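Long-range contacts in eukaryotic translation initiation factor 2A (PDB 3WJ9), which probably directs initiator methionyl-tRNA to 40S ribosomal subunits in a codon-dependent manner during translation of a small number of specific mRNAs: residues A[48-53]-A[79-84]; A[70-75]-A[107-112]. All coordinates share one frame; numbering follows the deposited sequence.

Interaction 1: A[48-53]-A[79-84]; sequences LFAYAT and LGFSPL
Two blades of the beta-propeller meet where Phe-81 and Leu-79, on the first strand of one blade, pack against Leu-48, Ala-50 and Ala-52, on the second strand of the blade before it. The outer end of the Phe-81 ring meets strand 48-53. Phe-81 CE2 lies 3.7 Å from Ala-50 CB, while Phe-81 CZ comes within 3.9 Å of Leu-48 CB; both methyl and methylene carbons approach the ring obliquely. The Leu-48 side chain crosses that of Phe-81 at about a right angle, and Leu-48 CD1 rests 3.9 Å from Phe-81 CE1. Chi1 of Phe-81 (-84°) sets its CG anti to the carbonyl carbon, beside the backbone N, and the rim of the ring faces Phe-49 C. The strands 48-53 and 79-81 belong to separate antiparallel sheets that pack face against face, as neighbouring propeller blades do: their axes come within 8.5 Å and run nearly antiparallel, at 165°. Two residues earlier, Leu-79 makes the same kind of apolar contact with a single branch, Leu-79 CD1, which sits 3.7 Å from Ala-52 CB. Leu-79 also touches Asn-39 and Cys-41 of strand 37-42, and Phe-81 shares the Cys-41 contact.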
loop_
_atom_site.group_PDB
_atom_site.type_symbol
_atom_site.label_atom_id
_atom_site.label_comp_id
_atom_site.label_asym_id
_atom_site.label_seq_id
_atom_site.Cartn_x
_atom_site.Cartn_y
_atom_site.Cartn_z
ATOM N N LEU A 48 -13.233 -1.171 9.818
ATOM C CA LEU A 48 -12.966 -2.487 10.392
ATOM C C LEU A 48 -11.505 -2.677 10.795
ATOM O O LEU A 48 -10.612 -1.999 10.289
ATOM C CB LEU A 48 -13.376 -3.586 9.407
ATOM C CG LEU A 48 -14.868 -3.719 9.088
ATOM C CD1 LEU A 48 -15.121 -4.863 8.115
ATOM C CD2 LEU A 48 -15.666 -3.915 10.364
ATOM N N PHE A 49 -11.279 -3.611 11.713
ATOM C CA PHE A 49 -9.937 -3.952 12.171
ATOM C C PHE A 49 -9.766 -5.465 12.258
ATOM O O PHE A 49 -10.585 -6.155 12.866
ATOM C CB PHE A 49 -9.650 -3.307 13.531
ATOM C CG PHE A 49 -8.356 -3.749 14.156
ATOM C CD1 PHE A 49 -7.152 -3.198 13.752
ATOM C CD2 PHE A 49 -8.345 -4.710 15.154
ATOM C CE1 PHE A 49 -5.960 -3.603 14.324
ATOM C CE2 PHE A 49 -7.159 -5.119 15.731
ATOM C CZ PHE A 49 -5.963 -4.563 15.315
ATOM N N ALA A 50 -8.703 -5.978 11.648
ATOM C CA ALA A 50 -8.435 -7.411 11.660
ATOM C C ALA A 50 -7.041 -7.701 12.196
ATOM O O ALA A 50 -6.083 -7.018 11.845
ATOM C CB ALA A 50 -8.589 -7.992 10.263
ATOM N N TYR A 51 -6.929 -8.715 13.045
ATOM C CA TYR A 51 -5.622 -9.156 13.508
ATOM C C TYR A 51 -5.525 -10.672 13.467
ATOM O O TYR A 51 -6.509 -11.378 13.691
ATOM C CB TYR A 51 -5.335 -8.633 14.916
ATOM C CG TYR A 51 -6.269 -9.150 15.983
ATOM C CD1 TYR A 51 -7.433 -8.464 16.301
ATOM C CD2 TYR A 51 -5.982 -10.314 16.682
ATOM C CE1 TYR A 51 -8.290 -8.928 17.275
ATOM C CE2 TYR A 51 -6.833 -10.784 17.658
ATOM C CZ TYR A 51 -7.986 -10.088 17.951
ATOM O OH TYR A 51 -8.844 -10.549 18.922
ATOM N N ALA A 52 -4.330 -11.166 13.174
ATOM C CA ALA A 52 -4.125 -12.593 13.010
ATOM C C ALA A 52 -3.399 -13.197 14.199
ATOM O O ALA A 52 -2.394 -12.666 14.670
ATOM C CB ALA A 52 -3.357 -12.867 11.731
ATOM N N THR A 53 -3.939 -14.304 14.691
ATOM C CA THR A 53 -3.252 -15.136 15.663
ATOM C C THR A 53 -3.086 -16.512 15.034
ATOM O O THR A 53 -3.581 -16.751 13.932
ATOM C CB THR A 53 -4.019 -15.233 16.992
ATOM O OG1 THR A 53 -5.193 -16.037 16.821
ATOM C CG2 THR A 53 -4.408 -13.851 17.496
ATOM N N LEU A 79 -2.668 -10.300 5.551
ATOM C CA LEU A 79 -4.094 -9.998 5.555
ATOM C C LEU A 79 -4.367 -8.811 4.634
ATOM O O LEU A 79 -3.491 -7.973 4.420
ATOM C CB LEU A 79 -4.581 -9.703 6.977
ATOM C CG LEU A 79 -4.346 -10.772 8.051
ATOM C CD1 LEU A 79 -4.637 -10.217 9.437
ATOM C CD2 LEU A 79 -5.193 -12.008 7.787
ATOM N N GLY A 80 -5.577 -8.742 4.086
ATOM C CA GLY A 80 -5.924 -7.667 3.176
ATOM C C GLY A 80 -7.415 -7.437 3.036
ATOM O O GLY A 80 -8.179 -8.370 2.797
ATOM N N PHE A 81 -7.825 -6.183 3.189
ATOM C CA PHE A 81 -9.218 -5.797 3.006
ATOM C C PHE A 81 -9.478 -5.345 1.575
ATOM O O PHE A 81 -8.663 -4.641 0.978
ATOM C CB PHE A 81 -9.595 -4.668 3.968
ATOM C CG PHE A 81 -9.982 -5.130 5.345
ATOM C CD1 PHE A 81 -11.257 -5.602 5.602
ATOM C CD2 PHE A 81 -9.074 -5.071 6.388
ATOM C CE1 PHE A 81 -11.617 -6.015 6.870
ATOM C CE2 PHE A 81 -9.426 -5.482 7.657
ATOM C CZ PHE A 81 -10.701 -5.955 7.899
ATOM N N SER A 82 -10.618 -5.754 1.032
ATOM C CA SER A 82 -11.101 -5.215 -0.230
ATOM C C SER A 82 -11.531 -3.763 0.012
ATOM O O SER A 82 -11.857 -3.408 1.143
ATOM C CB SER A 82 -12.251 -6.071 -0.763
ATOM O OG SER A 82 -13.328 -6.102 0.157
ATOM N N PRO A 83 -11.524 -2.918 -1.040
ATOM C CA PRO A 83 -11.735 -1.467 -0.927
ATOM C C PRO A 83 -12.901 -1.043 -0.031
ATOM O O PRO A 83 -12.800 -0.015 0.639
ATOM C CB PRO A 83 -12.004 -1.050 -2.374
ATOM C CG PRO A 83 -11.205 -1.998 -3.166
ATOM C CD PRO A 83 -11.305 -3.314 -2.442
ATOM N N LEU A 84 -13.981 -1.817 -0.017
ATOM C CA LEU A 84 -15.132 -1.490 0.817
ATOM C C LEU A 84 -15.206 -2.419 2.028
ATOM O O LEU A 84 -16.197 -2.426 2.761
ATOM C CB LEU A 84 -16.424 -1.566 0.002
ATOM C CG LEU A 84 -16.539 -0.578 -1.162
ATOM C CD1 LEU A 84 -17.800 -0.831 -1.968
ATOM C CD2 LEU A 84 -16.510 0.858 -0.657
#

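Interaction 2: A[70-75]-A[107-112]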
loop_
_atom_site.group_PDB
_atom_site.type_symbol
_atom_site.label_atom_id
_atom_site.label_comp_id
_atom_site.label_asym_id
_atom_site.label_seq_id
_atom_site.Cartn_x
_atom_site.Cartn_y
_atom_site.Cartn_z
ATOM N N GLN A 70 -15.643 -14.103 13.019
ATOM C CA GLN A 70 -14.598 -15.072 13.311
ATOM C C GLN A 70 -14.233 -15.903 12.082
ATOM O O GLN A 70 -15.088 -16.547 11.477
ATOM C CB GLN A 70 -15.025 -15.992 14.450
ATOM C CG GLN A 70 -13.947 -16.966 14.853
ATOM C CD GLN A 70 -12.643 -16.256 15.145
ATOM O OE1 GLN A 70 -12.471 -15.662 16.207
ATOM N NE2 GLN A 70 -11.719 -16.308 14.196
ATOM N N LEU A 71 -12.953 -15.884 11.722
ATOM C CA LEU A 71 -12.454 -16.675 10.605
ATOM C C LEU A 71 -11.497 -17.763 11.078
ATOM O O LEU A 71 -10.500 -17.472 11.742
ATOM C CB LEU A 71 -11.756 -15.777 9.585
ATOM C CG LEU A 71 -12.484 -14.481 9.226
ATOM C CD1 LEU A 71 -11.692 -13.690 8.200
ATOM C CD2 LEU A 71 -13.885 -14.780 8.721
ATOM N N PRO A 72 -11.791 -19.024 10.729
ATOM C CA PRO A 72 -10.922 -20.149 11.085
ATOM C C PRO A 72 -9.660 -20.193 10.229
ATOM O O PRO A 72 -9.342 -21.231 9.650
ATOM C CB PRO A 72 -11.806 -21.370 10.822
ATOM C CG PRO A 72 -12.736 -20.927 9.752
ATOM C CD PRO A 72 -12.991 -19.461 9.994
ATOM N N ALA A 73 -8.952 -19.068 10.159
ATOM C CA ALA A 73 -7.723 -18.971 9.385
ATOM C C ALA A 73 -6.497 -19.136 10.276
ATOM O O ALA A 73 -6.202 -18.281 11.112
ATOM C CB ALA A 73 -7.668 -17.644 8.648
ATOM N N ALA A 74 -5.786 -20.242 10.088
ATOM C CA ALA A 74 -4.599 -20.540 10.880
ATOM C C ALA A 74 -3.325 -20.353 10.065
ATOM O O ALA A 74 -3.364 -20.346 8.835
ATOM C CB ALA A 74 -4.672 -21.956 11.423
ATOM N N ASN A 75 -2.202 -20.195 10.764
ATOM C CA ASN A 75 -0.886 -20.085 10.136
ATOM C C ASN A 75 -0.784 -18.929 9.142
ATOM O O ASN A 75 0.036 -18.965 8.227
ATOM C CB ASN A 75 -0.528 -21.394 9.428
ATOM C CG ASN A 75 -0.784 -22.615 10.293
ATOM O OD1 ASN A 75 -0.392 -22.658 11.459
ATOM N ND2 ASN A 75 -1.453 -23.611 9.724
ATOM N N LYS A 107 -7.412 -17.771 0.965
ATOM C CA LYS A 107 -8.836 -17.901 0.848
ATOM C C LYS A 107 -9.405 -16.494 0.912
ATOM O O LYS A 107 -8.753 -15.582 1.424
ATOM C CB LYS A 107 -9.366 -18.792 1.969
ATOM C CG LYS A 107 -8.522 -20.048 2.179
ATOM C CD LYS A 107 -8.853 -20.766 3.471
ATOM C CE LYS A 107 -7.720 -21.697 3.879
ATOM N NZ LYS A 107 -7.432 -22.724 2.839
ATOM N N VAL A 108 -10.597 -16.300 0.370
ATOM C CA VAL A 108 -11.254 -15.009 0.490
ATOM C C VAL A 108 -12.434 -15.195 1.431
ATOM O O VAL A 108 -13.130 -16.206 1.367
ATOM C CB VAL A 108 -11.712 -14.461 -0.875
ATOM C CG1 VAL A 108 -12.297 -13.063 -0.724
ATOM C CG2 VAL A 108 -10.551 -14.443 -1.854
ATOM N N TRP A 109 -12.644 -14.235 2.324
ATOM C CA TRP A 109 -13.688 -14.366 3.332
ATOM C C TRP A 109 -14.674 -13.204 3.283
ATOM O O TRP A 109 -14.325 -12.094 2.882
ATOM C CB TRP A 109 -13.075 -14.459 4.736
ATOM C CG TRP A 109 -11.899 -15.398 4.858
ATOM C CD1 TRP A 109 -10.604 -15.134 4.522
ATOM C CD2 TRP A 109 -11.912 -16.735 5.382
ATOM N NE1 TRP A 109 -9.813 -16.225 4.787
ATOM C CE2 TRP A 109 -10.589 -17.219 5.317
ATOM C CE3 TRP A 109 -12.912 -17.568 5.892
ATOM C CZ2 TRP A 109 -10.244 -18.499 5.742
ATOM C CZ3 TRP A 109 -12.565 -18.840 6.313
ATOM C CH2 TRP A 109 -11.242 -19.292 6.235
ATOM N N ASN A 110 -15.909 -13.472 3.692
ATOM C CA ASN A 110 -16.898 -12.423 3.887
ATOM C C ASN A 110 -16.757 -11.875 5.303
ATOM O O ASN A 110 -16.423 -12.614 6.230
ATOM C CB ASN A 110 -18.310 -12.959 3.637
ATOM C CG ASN A 110 -19.369 -11.866 3.640
ATOM O OD1 ASN A 110 -19.392 -11.000 4.515
ATOM N ND2 ASN A 110 -20.262 -11.912 2.657
ATOM N N THR A 111 -17.007 -10.582 5.466
ATOM C CA THR A 111 -16.773 -9.923 6.747
ATOM C C THR A 111 -18.039 -9.769 7.592
ATOM O O THR A 111 -17.953 -9.605 8.808
ATOM C CB THR A 111 -16.134 -8.532 6.545
ATOM O OG1 THR A 111 -17.036 -7.686 5.821
ATOM C CG2 THR A 111 -14.824 -8.653 5.775
ATOM N N GLU A 112 -19.210 -9.824 6.962
ATOM C CA GLU A 112 -20.463 -9.685 7.705
ATOM C C GLU A 112 -21.166 -11.047 7.851
ATOM O O GLU A 112 -22.127 -11.191 8.611
ATOM C CB GLU A 112 -21.384 -8.639 7.040
ATOM C CG GLU A 112 -22.873 -8.766 7.393
ATOM C CD GLU A 112 -23.751 -7.664 6.837
ATOM O OE1 GLU A 112 -23.217 -6.688 6.273
ATOM O OE2 GLU A 112 -24.989 -7.783 6.966
#
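Leu-71 and Trp-109 both carry CG anti to the carbonyl carbon, beside the backbone N (chi1 -45° in each). The two side chains slide past each other in opposite directions. Leu-71 CD1 ends up over one face of the Trp-109 indole, 4.1 Å from the centroid of the five-membered ring and 26° off its normal, a CH-pi contact. The same Leu-71 methyl is 3.8 Å from Trp-109 CG, and Leu-71 CD2 reaches over to Trp-109 CE3. Farther out on the indole, the chain after Leu-71 turns at Pro-72, the centre of an inverse gamma turn, and supplies two more apolar contacts: Pro-72 CD lies 3.8 Å from Trp-109 CZ3, and Ala-73 CB 4.0 Å from Trp-109 CZ2. Lys-107 CB lies over the opposite face, offset toward the rim; Trp-109 NE1 is hydrogen-bonded to Thr-90 OG1. An alanine in place of Trp-109 would probably open a gap beside Pro-72 and Ala-73 and leave Thr-90 OG1 without its indole partner. Trp-109 and Asn-110 stand where WD repeats typically carry their Trp-Asp pair, at the end of a blade's third strand. Here Asn-110 OD1 accepts from Glu-112 N at 2.7 Å, an Asx turn, and also from Thr-113 N. Strand 106-110 lies between strands 87-92 and 116-120 of its own blade; Leu-71 comes from the outermost strand of the preceding blade, where it touches Val-57 of strand 57-61, and it also reaches Leu-88 of strand 87-92.

In the fold
Interactions 1 and 2 join the same two blades of the propeller part of this longer protein, their centres about 10 Å apart. Interaction 1, its centre about 13 Å from the centre of the chain, uses the second strand of the earlier blade and the first of the later one. Interaction 2 lies farther out, its centre about 21 Å from the centre of the chain, and uses the fourth strand and the third. Between the blades runs the link from strand 67-71 to strand 76-81. Thr-111 connects the two contacts: Thr-111 OG1 is 4.1 Å from Leu-48 CD1, Thr-111 CG2 is 4.3 Å from Phe-81 CE1, and its carbonyl oxygen is hydrogen-bonded to Thr-69 OG1 of the earlier blade.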